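Local coordinates for mutual gliding-motility protein MglA (Myxococcus xanthus DK 1622, PDB 6H17) that binds and hydrolyses GTP as a small Ras-like GTPase, an intracellular switch that coordinates gliding motility and sets its direction and speed, at residues Pro135-Tyr140 / Asn162-Gln167. Sequence-based numbering, arbitrary orientation.
Sequences PYVIQY and NIPEYQ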
ATOM      1  N   PRO A 135      -3.609 -10.369  -1.867  1.00 15.24           N
ATOM      2  CA  PRO A 135      -3.072  -9.930  -0.569  1.00 15.85           C
ATOM      3  C   PRO A 135      -3.424  -8.475  -0.300  1.00 14.20           C
ATOM      4  O   PRO A 135      -3.149  -7.591  -1.121  1.00 14.13           O
ATOM      5  CB  PRO A 135      -1.567 -10.127  -0.743  1.00 14.89           C
ATOM      6  CG  PRO A 135      -1.502 -11.335  -1.657  1.00 15.39           C
ATOM      7  CD  PRO A 135      -2.589 -11.098  -2.654  1.00 14.86           C
ATOM      8  N   TYR A 136      -4.038  -8.223   0.860  1.00 14.06           N
ATOM      9  CA  TYR A 136      -4.677  -6.936   1.122  1.00 13.64           C
ATOM     10  C   TYR A 136      -4.771  -6.711   2.619  1.00 13.90           C
ATOM     11  O   TYR A 136      -5.270  -7.565   3.354  1.00 14.21           O
ATOM     12  CB  TYR A 136      -6.068  -6.928   0.468  1.00 15.28           C
ATOM     13  CG  TYR A 136      -6.962  -5.784   0.880  1.00 14.91           C
ATOM     14  CD1 TYR A 136      -6.475  -4.500   0.955  1.00 17.05           C
ATOM     15  CD2 TYR A 136      -8.300  -5.995   1.192  1.00 16.84           C
ATOM     16  CE1 TYR A 136      -7.272  -3.447   1.354  1.00 19.52           C
ATOM     17  CE2 TYR A 136      -9.121  -4.939   1.582  1.00 18.43           C
ATOM     18  CZ  TYR A 136      -8.585  -3.670   1.661  1.00 18.11           C
ATOM     19  OH  TYR A 136      -9.343  -2.582   2.049  1.00 19.38           O
ATOM     20  N   VAL A 137      -4.291  -5.559   3.064  1.00 12.10           N
ATOM     21  CA  VAL A 137      -4.321  -5.142   4.463  1.00 11.92           C
ATOM     22  C   VAL A 137      -4.855  -3.727   4.503  1.00 12.04           C
ATOM     23  O   VAL A 137      -4.574  -2.924   3.605  1.00 12.72           O
ATOM     24  CB  VAL A 137      -2.917  -5.210   5.088  1.00 13.67           C
ATOM     25  CG1 VAL A 137      -2.887  -4.644   6.506  1.00 20.09           C
ATOM     26  CG2 VAL A 137      -2.389  -6.655   5.047  1.00 16.79           C
ATOM     27  N   ILE A 138      -5.620  -3.413   5.531  1.00 11.26           N
ATOM     28  CA  ILE A 138      -6.158  -2.068   5.722  1.00 11.40           C
ATOM     29  C   ILE A 138      -5.526  -1.420   6.948  1.00 10.31           C
ATOM     30  O   ILE A 138      -5.341  -2.064   7.994  1.00 12.52           O
ATOM     31  CB  ILE A 138      -7.702  -2.055   5.792  1.00 11.94           C
ATOM     32  CG1 ILE A 138      -8.209  -0.600   5.744  1.00 12.21           C
ATOM     33  CG2 ILE A 138      -8.229  -2.785   7.000  1.00 13.66           C
ATOM     34  CD1 ILE A 138      -9.680  -0.485   5.289  1.00 14.63           C
ATOM     35  N   GLN A 139      -5.203  -0.142   6.819  1.00 11.22           N
ATOM     36  CA  GLN A 139      -4.621   0.655   7.884  1.00 10.48           C
ATOM     37  C   GLN A 139      -5.552   1.798   8.236  1.00 11.10           C
ATOM     38  O   GLN A 139      -5.970   2.558   7.354  1.00 11.76           O
ATOM     39  CB  GLN A 139      -3.277   1.207   7.423  1.00 10.66           C
ATOM     40  CG  GLN A 139      -2.542   1.986   8.499  1.00 11.51           C
ATOM     41  CD  GLN A 139      -1.285   2.628   7.990  1.00 10.84           C
ATOM     42  OE1 GLN A 139      -1.293   3.783   7.567  1.00 10.97           O
ATOM     43  NE2 GLN A 139      -0.179   1.878   8.021  1.00 11.73           N
ATOM     44  N   TYR A 140      -5.870   1.935   9.514  1.00 10.40           N
ATOM     45  CA  TYR A 140      -6.661   3.058  10.011  1.00 11.13           C
ATOM     46  C   TYR A 140      -5.671   4.087  10.538  1.00 10.15           C
ATOM     47  O   TYR A 140      -5.237   4.017  11.687  1.00 11.12           O
ATOM     48  CB  TYR A 140      -7.641   2.615  11.088  1.00 13.01           C
ATOM     49  CG  TYR A 140      -8.522   1.439  10.706  1.00 12.05           C
ATOM     50  CD1 TYR A 140      -9.070   1.313   9.428  1.00 13.10           C
ATOM     51  CD2 TYR A 140      -8.792   0.434  11.624  1.00 14.59           C
ATOM     52  CE1 TYR A 140      -9.883   0.222   9.098  1.00 14.50           C
ATOM     53  CE2 TYR A 140      -9.588  -0.647  11.300  1.00 14.89           C
ATOM     54  CZ  TYR A 140     -10.123  -0.738  10.031  1.00 13.66           C
ATOM     55  OH  TYR A 140     -10.921  -1.818   9.675  1.00 16.15           O
ATOM     56  N   ASN A 162     -13.282  -8.579   7.214  1.00 22.64           N
ATOM     57  CA  ASN A 162     -12.351  -8.841   8.314  1.00 23.17           C
ATOM     58  C   ASN A 162     -10.992  -9.329   7.819  1.00 25.82           C
ATOM     59  O   ASN A 162     -10.418 -10.305   8.309  1.00 25.53           O
ATOM     60  CB  ASN A 162     -12.966  -9.777   9.354  1.00 37.27           C
ATOM     61  CG  ASN A 162     -14.064  -9.098  10.156  1.00 51.22           C
ATOM     62  OD1 ASN A 162     -13.793  -8.231  10.990  1.00 52.92           O
ATOM     63  ND2 ASN A 162     -15.309  -9.477   9.898  1.00 55.54           N
ATOM     64  N   ILE A 163     -10.451  -8.604   6.853  1.00 17.81           N
ATOM     65  CA  ILE A 163      -9.060  -8.800   6.473  1.00 17.54           C
ATOM     66  C   ILE A 163      -8.157  -8.110   7.490  1.00 14.02           C
ATOM     67  O   ILE A 163      -8.649  -7.369   8.365  1.00 15.79           O
ATOM     68  CB  ILE A 163      -8.810  -8.405   5.012  1.00 22.15           C
ATOM     69  CG1 ILE A 163      -9.339  -7.022   4.694  1.00 22.08           C
ATOM     70  CG2 ILE A 163      -9.507  -9.393   4.057  1.00 28.88           C
ATOM     71  CD1 ILE A 163      -8.422  -5.943   5.077  1.00 20.70           C
ATOM     72  N   PRO A 164      -6.849  -8.329   7.446  1.00 14.85           N
ATOM     73  CA  PRO A 164      -5.990  -7.794   8.508  1.00 14.88           C
ATOM     74  C   PRO A 164      -6.066  -6.278   8.548  1.00 13.92           C
ATOM     75  O   PRO A 164      -6.017  -5.613   7.505  1.00 14.21           O
ATOM     76  CB  PRO A 164      -4.593  -8.290   8.122  1.00 16.50           C
ATOM     77  CG  PRO A 164      -4.871  -9.546   7.339  1.00 17.68           C
ATOM     78  CD  PRO A 164      -6.111  -9.239   6.550  1.00 17.11           C
ATOM     79  N   GLU A 165      -6.156  -5.722   9.758  1.00 14.35           N
ATOM     80  CA  GLU A 165      -6.306  -4.284   9.955  1.00 13.77           C
ATOM     81  C   GLU A 165      -5.349  -3.814  11.038  1.00 14.56           C
ATOM     82  O   GLU A 165      -5.091  -4.534  12.010  1.00 15.90           O
ATOM     83  CB  GLU A 165      -7.740  -3.914  10.342  1.00 14.84           C
ATOM     84  CG  GLU A 165      -8.231  -4.586  11.617  1.00 19.60           C
ATOM     85  CD  GLU A 165      -9.627  -4.152  12.013  1.00 21.41           C
ATOM     86  OE1 GLU A 165     -10.510  -4.026  11.139  1.00 17.63           O
ATOM     87  OE2 GLU A 165      -9.844  -3.900  13.211  1.00 27.32           O
ATOM     88  N   TYR A 166      -4.809  -2.616  10.859  1.00 11.94           N
ATOM     89  CA  TYR A 166      -3.835  -2.039  11.782  1.00 11.80           C
ATOM     90  C   TYR A 166      -4.149  -0.578  12.044  1.00 12.79           C
ATOM     91  O   TYR A 166      -4.318   0.201  11.103  1.00 13.45           O
ATOM     92  CB  TYR A 166      -2.404  -2.176  11.232  1.00 12.94           C
ATOM     93  CG  TYR A 166      -2.001  -3.619  11.180  1.00 13.83           C
ATOM     94  CD1 TYR A 166      -1.441  -4.226  12.284  1.00 14.98           C
ATOM     95  CD2 TYR A 166      -2.241  -4.382  10.056  1.00 15.49           C
ATOM     96  CE1 TYR A 166      -1.108  -5.568  12.270  1.00 16.74           C
ATOM     97  CE2 TYR A 166      -1.921  -5.728  10.033  1.00 15.57           C
ATOM     98  CZ  TYR A 166      -1.359  -6.297  11.136  1.00 15.59           C
ATOM     99  OH  TYR A 166      -1.024  -7.653  11.111  1.00 21.07           O
ATOM    100  N   GLN A 167      -4.172  -0.196  13.312  1.00 12.16           N
ATOM    101  CA  GLN A 167      -4.180   1.208  13.701  1.00 12.01           C
ATOM    102  C   GLN A 167      -2.819   1.821  13.420  1.00 11.76           C
ATOM    103  O   GLN A 167      -1.790   1.189  13.669  1.00 13.18           O
ATOM    104  CB  GLN A 167      -4.424   1.331  15.203  1.00 15.44           C
ATOM    105  CG  GLN A 167      -5.813   1.045  15.643  1.00 20.67           C
ATOM    106  CD  GLN A 167      -6.037   1.553  17.053  1.00 29.81           C
ATOM    107  OE1 GLN A 167      -5.956   2.757  17.322  1.00 28.08           O
ATOM    108  NE2 GLN A 167      -6.283   0.641  17.965  1.00 27.23           N
TER
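Ile138 and Tyr140 donate their backbone N-H groups to carbonyls of residues 162-167, and the two strands run parallel, their short axes 21° apart. Ile138 N donates to Pro164 O at 3.0 Å, an almost straight bond; Ile138 O then accepts from Tyr166 N, and Tyr140 N reaches Tyr166 O at 2.8 Å. Pro164, just ahead of strand 165-167, has no N-H to give, and its CD lies against Tyr136 O, which suits the place where the pairing begins.

One face of the pair carries Tyr136, Ile138, Tyr140, Ile163 and Glu165. Ile163 has CG1 wedged between backbone N and carbonyl carbon (chi1 51°), and beyond it CD1 sits over the Tyr136 ring, 4.0 Å from its centroid, in a CH-pi contact offset toward the rim. Ile163 CD1 also meets Ile138 CG2 at 3.7 Å; isoleucine suits both places, its methyls giving apolar contact beside the ring. Ile138 and Glu165 lie side by side, CG2 against CB, while the carboxylate continues to Tyr140. Tyr140 OH donates to Glu165 OE1 at 2.7 Å from above the carboxylate plane, ring and carboxylate being turned 77° apart. Asn159 also bonds OE1, and Arg155 forms a salt bridge with OE2, so the acid is gripped at both oxygens. A phenylalanine in place of Tyr140 would probably leave Glu165 OE1 without its hydroxyl donor, the carboxylate then relying on Asn159 and Arg155. On the other face, Val137 CG1 packs in plane against the Tyr166 ring edge at CD2, 3.6 Å away, and the extended, buried Gln139 satisfies both ends of its amide, OE1 with Asn28 ND2 and NE2 with Thr179 OG1.

Strand 165-167 forms an edge of the central sheet of this Ras-like fold, with strand 98-104 on the far side of strand 136-141. Helix 151-158 completes the beta-alpha-beta crossover, packing on Ile138 and Tyr140, whereas helix 176-193 lies against Tyr166 on the opposite face.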